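Local coordinates for putative DNA-binding protein (Salmonella choleraesuis, PDB 2HX0), which may bind DNA and coordinates magnesium ions, at residues 54-59 / 92-97; 76-81 / 116-121; 33-38 / 83-88; 61-66 / 70-75; 19-24 / 42-47. The protein carries 2 engineered substitutions. All coordinates share one frame; numbering follows the deposited sequence.

Contact 1: 54-59 / 92-97. With MG (magnesium ion), chain B.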
# COMPACT_ATOMS: atom_id res chain seq x y z
N GLY A 54 8.71 -5.61 -6.24
CA GLY A 54 10.02 -5.81 -6.82
C GLY A 54 10.98 -6.53 -5.90
O GLY A 54 10.57 -7.15 -4.92
N SER A 55 12.26 -6.41 -6.20
CA SER A 55 13.31 -7.06 -5.43
C SER A 55 14.52 -6.16 -5.27
O SER A 55 14.79 -5.32 -6.12
CB SER A 55 13.71 -8.36 -6.13
OG SER A 55 14.04 -8.11 -7.49
N LEU A 56 15.25 -6.36 -4.18
CA LEU A 56 16.45 -5.56 -3.92
C LEU A 56 17.62 -6.44 -3.51
O LEU A 56 17.44 -7.56 -3.04
CB LEU A 56 16.19 -4.56 -2.79
CG LEU A 56 15.07 -3.53 -2.97
CD1 LEU A 56 14.89 -2.76 -1.68
CD2 LEU A 56 15.40 -2.58 -4.12
N THR A 57 18.82 -5.90 -3.70
CA THR A 57 20.05 -6.57 -3.33
C THR A 57 20.60 -5.82 -2.12
O THR A 57 20.82 -6.40 -1.06
CB THR A 57 21.07 -6.53 -4.48
OG1 THR A 57 20.57 -7.30 -5.58
CG2 THR A 57 22.41 -7.09 -4.04
N ASP A 58 20.81 -4.52 -2.29
CA ASP A 58 21.28 -3.69 -1.19
C ASP A 58 20.07 -2.98 -0.60
O ASP A 58 19.19 -2.53 -1.34
CB ASP A 58 22.30 -2.65 -1.67
CG ASP A 58 23.52 -3.29 -2.30
OD1 ASP A 58 24.09 -4.21 -1.69
OD2 ASP A 58 23.92 -2.85 -3.41
N VAL A 59 20.03 -2.87 0.72
CA VAL A 59 18.92 -2.20 1.38
C VAL A 59 19.46 -1.22 2.41
O VAL A 59 20.35 -1.55 3.20
CB VAL A 59 18.00 -3.22 2.09
CG1 VAL A 59 16.84 -2.49 2.75
CG2 VAL A 59 17.49 -4.24 1.08
N LEU A 92 9.59 8.39 2.58
CA LEU A 92 9.27 7.03 2.17
C LEU A 92 9.68 5.97 3.18
O LEU A 92 10.76 6.04 3.76
CB LEU A 92 9.96 6.73 0.84
CG LEU A 92 9.64 7.70 -0.30
CD1 LEU A 92 10.63 7.53 -1.44
CD2 LEU A 92 8.22 7.48 -0.76
N HIS A 93 8.81 4.99 3.38
CA HIS A 93 9.08 3.88 4.29
C HIS A 93 9.10 2.60 3.46
O HIS A 93 8.33 2.46 2.51
CB HIS A 93 8.02 3.80 5.39
CG HIS A 93 8.18 4.86 6.43
ND1 HIS A 93 7.34 4.97 7.52
CD2 HIS A 93 9.10 5.85 6.57
CE1 HIS A 93 7.73 5.97 8.28
NE2 HIS A 93 8.79 6.52 7.73
N LEU A 94 9.98 1.68 3.82
CA LEU A 94 10.14 0.44 3.08
C LEU A 94 10.07 -0.80 3.96
O LEU A 94 10.56 -0.80 5.09
CB LEU A 94 11.49 0.47 2.36
CG LEU A 94 12.02 -0.81 1.69
CD1 LEU A 94 11.20 -1.14 0.45
CD2 LEU A 94 13.48 -0.59 1.30
N ALA A 95 9.45 -1.85 3.42
CA ALA A 95 9.36 -3.14 4.11
C ALA A 95 9.85 -4.19 3.12
O ALA A 95 9.37 -4.26 1.99
CB ALA A 95 7.91 -3.43 4.52
N VAL A 96 10.83 -4.99 3.54
CA VAL A 96 11.37 -6.04 2.68
C VAL A 96 11.28 -7.39 3.38
O VAL A 96 11.25 -7.45 4.61
CB VAL A 96 12.86 -5.78 2.32
CG1 VAL A 96 12.99 -4.52 1.47
CG2 VAL A 96 13.69 -5.66 3.58
N SER A 97 11.23 -8.46 2.60
CA SER A 97 11.18 -9.81 3.15
C SER A 97 12.41 -10.58 2.67
O SER A 97 12.93 -10.32 1.58
CB SER A 97 9.90 -10.54 2.71
OG SER A 97 9.82 -10.66 1.30
MG MG B . 9.81 8.39 8.28
O HOH W 1 8.33 9.03 10.21

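Contact 2: 76-81 / 116-121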
# COMPACT_ATOMS: atom_id res chain seq x y z
N PHE A 76 16.38 -9.72 -1.20
CA PHE A 76 15.14 -9.26 -0.59
C PHE A 76 14.02 -9.00 -1.58
O PHE A 76 14.26 -8.68 -2.75
CB PHE A 76 15.37 -7.97 0.18
CG PHE A 76 16.40 -8.07 1.28
CD1 PHE A 76 17.74 -7.83 1.02
CD2 PHE A 76 16.00 -8.37 2.58
CE1 PHE A 76 18.69 -7.88 2.05
CE2 PHE A 76 16.93 -8.43 3.61
CZ PHE A 76 18.29 -8.18 3.34
N GLU A 77 12.79 -9.13 -1.10
CA GLU A 77 11.62 -8.83 -1.91
C GLU A 77 11.05 -7.56 -1.32
O GLU A 77 11.04 -7.38 -0.10
CB GLU A 77 10.57 -9.94 -1.79
CG GLU A 77 10.98 -11.25 -2.42
CD GLU A 77 11.16 -11.15 -3.91
OE1 GLU A 77 10.17 -10.87 -4.62
OE2 GLU A 77 12.30 -11.33 -4.39
N VAL A 78 10.60 -6.65 -2.18
CA VAL A 78 10.00 -5.42 -1.69
C VAL A 78 8.53 -5.75 -1.43
O VAL A 78 7.79 -6.09 -2.35
CB VAL A 78 10.09 -4.29 -2.72
CG1 VAL A 78 9.28 -3.10 -2.25
CG2 VAL A 78 11.54 -3.89 -2.91
N ILE A 79 8.12 -5.65 -0.17
CA ILE A 79 6.75 -5.96 0.20
C ILE A 79 5.89 -4.71 0.11
O ILE A 79 4.74 -4.76 -0.33
CB ILE A 79 6.69 -6.55 1.62
CG1 ILE A 79 7.41 -7.91 1.63
CG2 ILE A 79 5.24 -6.72 2.06
CD1 ILE A 79 7.17 -8.85 2.76
N SER A 80 6.46 -3.59 0.52
CA SER A 80 5.74 -2.33 0.44
C SER A 80 6.70 -1.16 0.47
O SER A 80 7.72 -1.18 1.17
CB SER A 80 4.72 -2.20 1.57
OG SER A 80 5.35 -2.14 2.83
N LEU A 81 6.38 -0.15 -0.32
CA LEU A 81 7.15 1.08 -0.39
C LEU A 81 6.06 2.12 -0.38
O LEU A 81 5.29 2.24 -1.33
CB LEU A 81 7.95 1.14 -1.70
CG LEU A 81 8.61 2.50 -1.95
CD1 LEU A 81 9.62 2.78 -0.85
CD2 LEU A 81 9.28 2.50 -3.31
N THR A 116 16.23 -7.56 -9.47
CA THR A 116 15.75 -7.97 -10.79
C THR A 116 14.81 -6.92 -11.37
O THR A 116 14.78 -6.72 -12.59
CB THR A 116 15.01 -9.33 -10.75
OG1 THR A 116 13.84 -9.22 -9.93
CG2 THR A 116 15.92 -10.41 -10.20
N THR A 117 14.06 -6.23 -10.52
CA THR A 117 13.11 -5.24 -11.00
C THR A 117 12.44 -4.48 -9.86
O THR A 117 12.46 -4.92 -8.71
CB THR A 117 11.98 -5.92 -11.83
OG1 THR A 117 11.23 -4.93 -12.54
CG2 THR A 117 11.03 -6.66 -10.90
N LEU A 118 11.86 -3.34 -10.18
CA LEU A 118 11.08 -2.58 -9.21
C LEU A 118 9.97 -1.95 -10.05
O LEU A 118 10.22 -1.09 -10.88
CB LEU A 118 11.89 -1.50 -8.50
CG LEU A 118 11.07 -1.00 -7.29
CD1 LEU A 118 11.02 -2.09 -6.23
CD2 LEU A 118 11.68 0.27 -6.72
N GLU A 119 8.74 -2.42 -9.84
CA GLU A 119 7.59 -1.93 -10.57
C GLU A 119 6.88 -0.92 -9.70
O GLU A 119 6.58 -1.19 -8.54
CB GLU A 119 6.65 -3.09 -10.90
CG GLU A 119 7.25 -4.08 -11.89
CD GLU A 119 6.43 -5.35 -12.04
OE1 GLU A 119 5.19 -5.27 -11.96
OE2 GLU A 119 7.03 -6.43 -12.25
N LEU A 120 6.60 0.25 -10.26
CA LEU A 120 5.97 1.32 -9.50
C LEU A 120 4.82 2.00 -10.20
O LEU A 120 4.84 2.19 -11.41
CB LEU A 120 7.00 2.41 -9.18
CG LEU A 120 8.20 2.13 -8.28
CD1 LEU A 120 9.40 2.91 -8.79
CD2 LEU A 120 7.86 2.53 -6.86
N VAL A 121 3.81 2.37 -9.42
CA VAL A 121 2.70 3.15 -9.93
C VAL A 121 2.75 4.37 -9.02
O VAL A 121 2.57 4.26 -7.81
CB VAL A 121 1.34 2.46 -9.80
CG1 VAL A 121 0.24 3.43 -10.23
CG2 VAL A 121 1.30 1.23 -10.67

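Contact 3: 33-38 / 83-88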
# COMPACT_ATOMS: atom_id res chain seq x y z
N SER A 33 17.68 7.65 -6.10
CA SER A 33 18.10 8.44 -7.24
C SER A 33 17.16 8.33 -8.44
O SER A 33 16.90 9.33 -9.12
CB SER A 33 19.53 8.06 -7.65
OG SER A 33 19.62 6.70 -8.05
N GLN A 34 16.66 7.13 -8.70
CA GLN A 34 15.74 6.93 -9.81
C GLN A 34 14.39 7.60 -9.56
O GLN A 34 13.80 8.16 -10.48
CB GLN A 34 15.53 5.44 -10.08
CG GLN A 34 16.65 4.79 -10.88
CD GLN A 34 16.89 5.48 -12.21
OE1 GLN A 34 15.97 5.68 -13.01
NE2 GLN A 34 18.15 5.83 -12.47
N LEU A 35 13.91 7.54 -8.33
CA LEU A 35 12.64 8.17 -8.00
C LEU A 35 12.76 9.68 -8.17
O LEU A 35 11.88 10.32 -8.74
CB LEU A 35 12.22 7.84 -6.56
CG LEU A 35 11.70 6.42 -6.31
CD1 LEU A 35 11.38 6.25 -4.83
CD2 LEU A 35 10.45 6.17 -7.16
N HIS A 36 13.87 10.24 -7.69
CA HIS A 36 14.07 11.68 -7.81
C HIS A 36 14.21 12.08 -9.28
O HIS A 36 13.72 13.13 -9.70
CB HIS A 36 15.31 12.12 -7.03
CG HIS A 36 15.48 13.60 -6.97
ND1 HIS A 36 16.44 14.28 -7.71
CD2 HIS A 36 14.79 14.55 -6.30
CE1 HIS A 36 16.33 15.57 -7.49
NE2 HIS A 36 15.34 15.77 -6.64
N ALA A 37 14.86 11.24 -10.07
CA ALA A 37 15.02 11.53 -11.49
C ALA A 37 13.65 11.58 -12.16
O ALA A 37 13.40 12.43 -13.01
CB ALA A 37 15.89 10.48 -12.16
N PHE A 38 12.77 10.65 -11.78
CA PHE A 38 11.43 10.61 -12.36
C PHE A 38 10.64 11.84 -11.94
O PHE A 38 9.89 12.42 -12.73
CB PHE A 38 10.71 9.34 -11.91
CG PHE A 38 9.50 9.01 -12.73
CD1 PHE A 38 9.64 8.39 -13.97
CD2 PHE A 38 8.22 9.34 -12.28
CE1 PHE A 38 8.52 8.09 -14.75
CE2 PHE A 38 7.09 9.05 -13.06
CZ PHE A 38 7.24 8.42 -14.30
N GLY A 83 4.71 6.26 0.84
CA GLY A 83 5.14 7.59 1.16
C GLY A 83 4.87 8.60 0.07
O GLY A 83 4.36 8.28 -1.00
N THR A 84 5.25 9.83 0.37
CA THR A 84 5.06 10.96 -0.52
C THR A 84 6.39 11.42 -1.09
O THR A 84 7.45 11.13 -0.54
CB THR A 84 4.44 12.13 0.26
OG1 THR A 84 5.24 12.39 1.42
CG2 THR A 84 3.02 11.78 0.69
N LEU A 85 6.34 12.12 -2.21
CA LEU A 85 7.55 12.64 -2.80
C LEU A 85 7.19 13.80 -3.71
O LEU A 85 6.08 13.87 -4.24
CB LEU A 85 8.33 11.55 -3.56
CG LEU A 85 7.75 10.87 -4.81
CD1 LEU A 85 8.82 9.97 -5.40
CD2 LEU A 85 6.51 10.07 -4.46
N GLU A 86 8.13 14.72 -3.87
CA GLU A 86 7.92 15.88 -4.70
C GLU A 86 9.26 16.46 -5.15
O GLU A 86 10.31 15.92 -4.81
CB GLU A 86 7.09 16.93 -3.96
CG GLU A 86 7.73 17.56 -2.72
CD GLU A 86 7.66 16.70 -1.47
OE1 GLU A 86 6.84 15.76 -1.42
OE2 GLU A 86 8.42 16.99 -0.53
N LEU A 87 9.23 17.55 -5.91
CA LEU A 87 10.45 18.15 -6.43
C LEU A 87 11.66 18.22 -5.51
O LEU A 87 12.75 17.81 -5.91
CB LEU A 87 10.16 19.55 -6.98
CG LEU A 87 9.59 19.64 -8.40
CD1 LEU A 87 9.65 21.08 -8.87
CD2 LEU A 87 10.39 18.76 -9.35
N THR A 88 11.50 18.74 -4.30
CA THR A 88 12.64 18.85 -3.39
C THR A 88 12.47 18.19 -2.04
O THR A 88 13.02 18.65 -1.04
CB THR A 88 13.02 20.33 -3.16
OG1 THR A 88 11.97 20.99 -2.44
CG2 THR A 88 13.25 21.04 -4.49

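Contact 4: 61-66 / 70-75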
# COMPACT_ATOMS: atom_id res chain seq x y z
N LEU A 61 18.07 1.25 5.39
CA LEU A 61 16.93 1.63 6.22
C LEU A 61 17.36 2.33 7.50
O LEU A 61 18.40 2.01 8.08
CB LEU A 61 16.13 0.39 6.61
CG LEU A 61 15.39 -0.37 5.51
CD1 LEU A 61 14.83 -1.67 6.07
CD2 LEU A 61 14.28 0.51 4.95
N ARG A 62 16.55 3.28 7.94
CA ARG A 62 16.81 3.97 9.19
C ARG A 62 15.67 3.50 10.08
O ARG A 62 14.51 3.83 9.85
CB ARG A 62 16.74 5.49 9.00
CG ARG A 62 17.19 6.28 10.22
CD ARG A 62 17.10 7.78 9.98
NE ARG A 62 15.72 8.22 9.84
CZ ARG A 62 15.35 9.46 9.56
NH1 ARG A 62 16.26 10.41 9.38
NH2 ARG A 62 14.06 9.77 9.46
N TYR A 63 15.99 2.70 11.10
CA TYR A 63 14.95 2.19 11.98
C TYR A 63 14.34 3.25 12.90
O TYR A 63 14.94 4.30 13.13
CB TYR A 63 15.50 1.02 12.81
CG TYR A 63 15.99 -0.14 11.96
CD1 TYR A 63 15.32 -0.52 10.80
CD2 TYR A 63 17.11 -0.87 12.33
CE1 TYR A 63 15.75 -1.60 10.03
CE2 TYR A 63 17.55 -1.96 11.58
CZ TYR A 63 16.87 -2.32 10.43
OH TYR A 63 17.29 -3.40 9.69
N ALA A 64 13.15 2.95 13.40
CA ALA A 64 12.40 3.86 14.27
C ALA A 64 13.21 4.53 15.36
O ALA A 64 13.85 3.87 16.18
CB ALA A 64 11.22 3.11 14.89
N GLY A 65 13.18 5.86 15.36
CA GLY A 65 13.89 6.64 16.36
C GLY A 65 15.40 6.66 16.29
O GLY A 65 16.05 7.32 17.10
N GLN A 66 15.98 5.96 15.31
CA GLN A 66 17.43 5.91 15.18
C GLN A 66 17.98 6.96 14.23
O GLN A 66 17.29 7.40 13.31
CB GLN A 66 17.86 4.52 14.70
CG GLN A 66 17.35 3.38 15.56
CD GLN A 66 17.54 3.64 17.04
OE1 GLN A 66 16.59 3.99 17.74
NE2 GLN A 66 18.77 3.47 17.52
N THR A 70 21.01 1.75 8.58
CA THR A 70 21.42 0.36 8.59
C THR A 70 21.54 -0.11 7.15
O THR A 70 20.59 -0.02 6.38
CB THR A 70 20.39 -0.52 9.33
OG1 THR A 70 20.23 -0.05 10.67
CG2 THR A 70 20.85 -1.97 9.37
N SER A 71 22.72 -0.60 6.78
CA SER A 71 22.96 -1.08 5.42
C SER A 71 23.03 -2.59 5.40
O SER A 71 23.80 -3.21 6.14
CB SER A 71 24.26 -0.49 4.87
OG SER A 71 24.18 0.92 4.80
N LEU A 72 22.21 -3.20 4.55
CA LEU A 72 22.17 -4.64 4.44
C LEU A 72 22.31 -5.05 2.98
O LEU A 72 21.99 -4.29 2.08
CB LEU A 72 20.84 -5.17 4.98
CG LEU A 72 20.44 -4.62 6.36
CD1 LEU A 72 19.03 -5.07 6.70
CD2 LEU A 72 21.43 -5.10 7.41
N THR A 73 22.81 -6.26 2.76
CA THR A 73 22.96 -6.76 1.41
C THR A 73 22.54 -8.22 1.40
O THR A 73 22.86 -8.97 2.32
CB THR A 73 24.41 -6.66 0.90
OG1 THR A 73 24.83 -5.29 0.92
CG2 THR A 73 24.51 -7.17 -0.53
N GLY A 74 21.81 -8.61 0.37
CA GLY A 74 21.36 -9.98 0.28
C GLY A 74 20.34 -10.14 -0.82
O GLY A 74 20.46 -9.56 -1.90
N THR A 75 19.32 -10.95 -0.53
CA THR A 75 18.26 -11.22 -1.49
C THR A 75 16.96 -10.85 -0.80
O THR A 75 16.49 -11.57 0.08
CB THR A 75 18.24 -12.71 -1.87
OG1 THR A 75 19.53 -13.08 -2.39
CG2 THR A 75 17.18 -12.97 -2.92
O HOH W 2 18.91 2.27 11.66

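Contact 5: 19-24 / 42-47. Unlike the reference sequence in segment 19-24: Leu23 (reference Phe). Engineered in segment 42-47: Arg45 (natural residue His).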
# COMPACT_ATOMS: atom_id res chain seq x y z
N ARG A 19 -3.15 11.89 -11.45
CA ARG A 19 -2.60 11.44 -12.72
C ARG A 19 -1.62 10.36 -12.28
O ARG A 19 -0.86 10.58 -11.34
CB ARG A 19 -1.87 12.58 -13.43
CG ARG A 19 -1.40 12.24 -14.84
CD ARG A 19 -0.87 13.47 -15.57
NE ARG A 19 0.34 14.00 -14.95
CZ ARG A 19 0.42 15.18 -14.35
NH1 ARG A 19 -0.64 15.97 -14.27
NH2 ARG A 19 1.57 15.58 -13.83
N PHE A 20 -1.65 9.20 -12.93
CA PHE A 20 -0.75 8.12 -12.54
C PHE A 20 0.33 7.82 -13.56
O PHE A 20 0.14 8.00 -14.76
CB PHE A 20 -1.53 6.85 -12.24
CG PHE A 20 -2.44 6.98 -11.06
CD1 PHE A 20 -3.74 7.47 -11.21
CD2 PHE A 20 -1.99 6.66 -9.79
CE1 PHE A 20 -4.57 7.65 -10.10
CE2 PHE A 20 -2.81 6.84 -8.67
CZ PHE A 20 -4.09 7.34 -8.83
N TYR A 21 1.46 7.35 -13.05
CA TYR A 21 2.60 7.00 -13.88
C TYR A 21 3.03 5.58 -13.55
O TYR A 21 3.10 5.21 -12.38
CB TYR A 21 3.78 7.93 -13.61
CG TYR A 21 3.54 9.38 -13.97
CD1 TYR A 21 2.90 10.24 -13.09
CD2 TYR A 21 3.97 9.89 -15.19
CE1 TYR A 21 2.70 11.58 -13.41
CE2 TYR A 21 3.77 11.23 -15.53
CZ TYR A 21 3.14 12.07 -14.63
OH TYR A 21 2.96 13.39 -14.97
N ALA A 22 3.32 4.80 -14.58
CA ALA A 22 3.78 3.44 -14.35
C ALA A 22 5.21 3.33 -14.85
O ALA A 22 5.53 3.80 -15.94
CB ALA A 22 2.88 2.44 -15.11
N LEU A 23 6.08 2.74 -14.05
CA LEU A 23 7.46 2.60 -14.49
C LEU A 23 8.12 1.38 -13.89
O LEU A 23 7.66 0.83 -12.89
CB LEU A 23 8.27 3.84 -14.14
CG LEU A 23 8.37 4.26 -12.67
CD1 LEU A 23 9.68 5.01 -12.44
CD2 LEU A 23 7.17 5.11 -12.30
N ARG A 24 9.19 0.94 -14.53
CA ARG A 24 9.92 -0.22 -14.06
C ARG A 24 11.40 0.13 -13.98
O ARG A 24 11.98 0.59 -14.95
CB ARG A 24 9.75 -1.39 -15.02
CG ARG A 24 10.48 -2.63 -14.57
CD ARG A 24 11.32 -3.23 -15.67
NE ARG A 24 12.28 -4.18 -15.13
CZ ARG A 24 13.21 -4.81 -15.85
NH1 ARG A 24 13.30 -4.58 -17.15
NH2 ARG A 24 14.05 -5.65 -15.26
N ASN A 42 9.32 14.74 -14.70
CA ASN A 42 7.92 15.09 -14.85
C ASN A 42 7.48 16.27 -13.99
O ASN A 42 6.29 16.60 -13.95
CB ASN A 42 7.05 13.87 -14.55
CG ASN A 42 7.32 12.73 -15.50
OD1 ASN A 42 8.03 11.77 -15.17
ND2 ASN A 42 6.76 12.82 -16.70
N GLN A 43 8.43 16.91 -13.33
CA GLN A 43 8.16 18.05 -12.47
C GLN A 43 6.98 17.79 -11.54
O GLN A 43 6.06 18.60 -11.43
CB GLN A 43 7.90 19.30 -13.32
CG GLN A 43 9.13 19.79 -14.07
CD GLN A 43 10.20 20.31 -13.13
OE1 GLN A 43 10.02 21.34 -12.48
NE2 GLN A 43 11.32 19.60 -13.05
N LEU A 44 7.01 16.65 -10.87
CA LEU A 44 5.93 16.29 -9.95
C LEU A 44 6.02 17.15 -8.68
O LEU A 44 7.09 17.27 -8.08
CB LEU A 44 6.04 14.80 -9.59
CG LEU A 44 6.02 13.84 -10.79
CD1 LEU A 44 6.02 12.40 -10.30
CD2 LEU A 44 4.80 14.12 -11.66
N ARG A 45 4.89 17.73 -8.29
CA ARG A 45 4.85 18.60 -7.12
C ARG A 45 4.08 18.04 -5.92
O ARG A 45 4.15 18.60 -4.83
CB ARG A 45 4.24 19.96 -7.48
CG ARG A 45 4.93 20.70 -8.62
CD ARG A 45 6.40 20.96 -8.34
NE ARG A 45 6.61 21.79 -7.16
CZ ARG A 45 6.31 23.08 -7.08
NH1 ARG A 45 6.54 23.75 -5.95
NH2 ARG A 45 5.78 23.71 -8.12
N ALA A 46 3.34 16.96 -6.11
CA ALA A 46 2.56 16.37 -5.01
C ALA A 46 2.27 14.92 -5.35
O ALA A 46 1.15 14.57 -5.73
CB ALA A 46 1.26 17.14 -4.83
N ALA A 47 3.27 14.07 -5.19
CA ALA A 47 3.12 12.67 -5.54
C ALA A 47 3.21 11.71 -4.36
O ALA A 47 3.60 12.09 -3.26
CB ALA A 47 4.18 12.30 -6.59

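Contact 1: 54-59 / 92-97
Leu56 and Leu94 reach for each other tip to tip, with CD1 of Leu56 standing 3.9 Å from CD2 of Leu94. The same CD1 of Leu56 meets CG1 of Val96 at 4.1 Å, the two side chains crossing at about a right angle, while CG1 of Val59 comes to CD2 of Leu94 at 4.1 Å. One methyl of each leucine thus serves two neighbours. In Leu94, CG lies opposite the backbone N (chi1 170°), and this carries CD2 toward Leu56 and Val59. No hydrogen bond joins the segments. Strands 47-56 and 89-97 flank strand 75-86, and Leu56 is long enough to meet Leu94 and Val96 over it. The chain then turns a corner at residues 57 and 58, which brings Val59 of strand 59-62 to Leu94; Asp58 fits well at the corner, its carboxylate oxygens bonding to the hydroxyls of Thr73 and Thr113. Alternation along 92-97 turns His93 away from this cluster. Its NE2 binds a magnesium ion at 2.2 Å, which is also held by His91, His107 and a water, and its ND1 is hydrogen-bonded to Val78 O of the second subunit, fixing the rotation of the ring. Around the apolar cluster, helix 31-42 puts Val31 on Leu56, strand 103-108 puts Met108 on Leu94, and strand 75-86 adds Val78 beside Leu56.

Contact 2: 76-81 / 116-121
In the curled antiparallel sheet of the PCC domain, Val78 and Leu81 of strand 75-86 meet Leu118 and Leu120 of strand 113-124 across the strand between them, 47-56. CG2 of Val78 touches CD1 of Leu118 at 3.8 Å, the side chains crossing at about a right angle. A little further on, CD2 of Leu81 rests 3.8 Å from CD2 of Leu120, at a slant. A classic beta bulge makes this spacing possible: Ile79 and Ser80 both face Ala95, and the extra residue brings Val78 and Leu81, three positions apart, round to the same side. Leu118 holds CG opposite its backbone N (chi1 -167°), which swings its end over toward Val78. The polar neighbours face elsewhere: Glu77, known as a magnesium ligand in this protein, forms a salt bridge with Arg115, and Glu119 forms one with Arg132 of the third subunit. Between the two segments, then, there are only buried methyl groups and no hydrogen bond. Such a contact has no directional force; it depends on shape and on the exclusion of water, for which valine and leucine are well suited.

Contact 3: 33-38 / 83-88
Leu35 sets its CB against Leu85, whose CD1 lies 4.2 Å from that carbon. Leu85 has CG wedged between its backbone N and carbonyl carbon (chi1 65°), and with the rest of the chain extended CD1 is carried out to the helix. Both residues are buried; the length of Leu85 spans the gap from strand to helix, whereas Leu35 takes part through CB. One residue along the helix the chemistry changes. His36 is exposed, and its imidazole swings out with CG opposite the backbone N (chi1 -173°), bringing NE2 to within 3.4 Å of Leu87 O. The carbonyl oxygen lies at the edge of the ring, near its plane, but the N-H points well off the acceptor (136°), and the hydrogen bond is weak. The same Leu87 O receives a second weak bond, from Gln40 NE2, so two side chains of one helix share a carbonyl where strand 75-86 has given way to a turn. Here helix 31-42 lies across a face of the antiparallel sheet: residues of 83-86 alternate, Leu85 looking to the helix while Glu86 looks away to a salt bridge with Arg132. Leu87 sets its CB away from the helix and packs its side chain on Gln43 and Arg45, and it is the backbone of this residue that answers His36. Leu35 also packs on Leu92 of strand 89-97, and Phe38 on Leu23.

Contact 4: 61-66 / 70-75
Leu61 and Thr70 form the antiparallel hydrogen-bonded pair of a beta hairpin made by strands 59-62 and 70-73. This is the tight part. Thr70 N donates to Leu61 O at 2.7 Å, and in return Leu61 N donates to Thr70 O at 3.0 Å, the latter nearly straight (170°) and with the donor in the carbonyl plane. Beyond the pair the grip slackens. Strand 59-62 ends, and a type II turn from Tyr63 to Gln66 carries the chain off, closed by Gln66 N bonding to Tyr63 O at 2.9 Å; Gly65 takes the positive phi of its third position, which is easy without a side chain. Tyr63 comes back over the hairpin, its ring crossing Thr70 at about a right angle. CE2 of Tyr63 lies 3.4 Å from OG1 of Thr70, approached obliquely, and the phenol oxygen OH of Tyr63 lies 3.8 Å from CD1 of Leu72. Threonine suits this spot because its methyl can lie against the tyrosine while its hydroxyl stays available for polar contacts. Pro99 of the second subunit also packs against Tyr63. The looser end of the pairing is bridged by solvent: with OG1 lying beside the backbone N (chi1 -59°), Thr70 hydrogen-bonds through OG1 to a water at 2.8 Å, and that water accepts the N-H of Tyr63 at 3.0 Å.

Contact 5: 19-24 / 42-47
Tyr21 reaches from strand 15-25 to Asn42 and Leu44, which lie where helix 31-42 ends. From CB the ring leaves beside the backbone N (chi1 -64°) and slides past both partners in the opposite direction to theirs. Both lie on the same side of the ring plane and are met obliquely. CE1 of Tyr21 touches CD2 of Leu44 at 3.7 Å, while CE2 of Tyr21 comes to 3.9 Å from CG of Asn42, the ring and amide planes being 47° apart. CZ of Tyr21 is 4.0 Å from the same leucine methyl, CD2 of Leu44. At the tip, OH of Tyr21 is gripped by two nitrogens of Arg19, at 2.7 Å from NE and 2.8 Å from NH2. Both bonds run close to the guanidinium plane, so the arginine holds the phenol side-on. Its aliphatic part is bent at chi3 (65°), bringing the head round to the oxygen, and NH2 of Arg19 also brushes CD2 of Leu44. A tyrosine serves well here: its ring packs on a buried leucine while its hydroxyl oxygen accepts two hydrogen bonds from Arg19. Gln43 then ends the helix in a Schellman motif with positive phi, letting the chain turn so that the end of Leu44 comes near Tyr21. Phe38 of helix 31-42 meets the Tyr21 ring nearly perpendicularly, strand 113-124 pairs with strand 15-25 on one edge, and a strand of the third subunit continues the sheet along Phe20 and Tyr21.

In the fold
All five contacts reach the same eight-stranded antiparallel sheet. Along the chain contact 5 closes before contacts 1, 2 and 4 open but interleaves with contact 3; contact 4 is nested within the loops closed by contacts 1 and 3, and contacts 1, 2 and 3 interleave. Contacts 1 and 2, about 7 Å apart between centres, are joined by a backbone hydrogen bond between Gly54 O and Val78 N, and contact 3 shares strand 75-86 with contact 2. The centres of contacts 3 and 5 are about 9 Å apart, those of contacts 4 and 5, at the outermost strands, about 26 Å. The apolar contacts 1, 2 and 3 lie where the sheet meets helix 31-42, while His93 binds magnesium and other residues face neighbouring subunits.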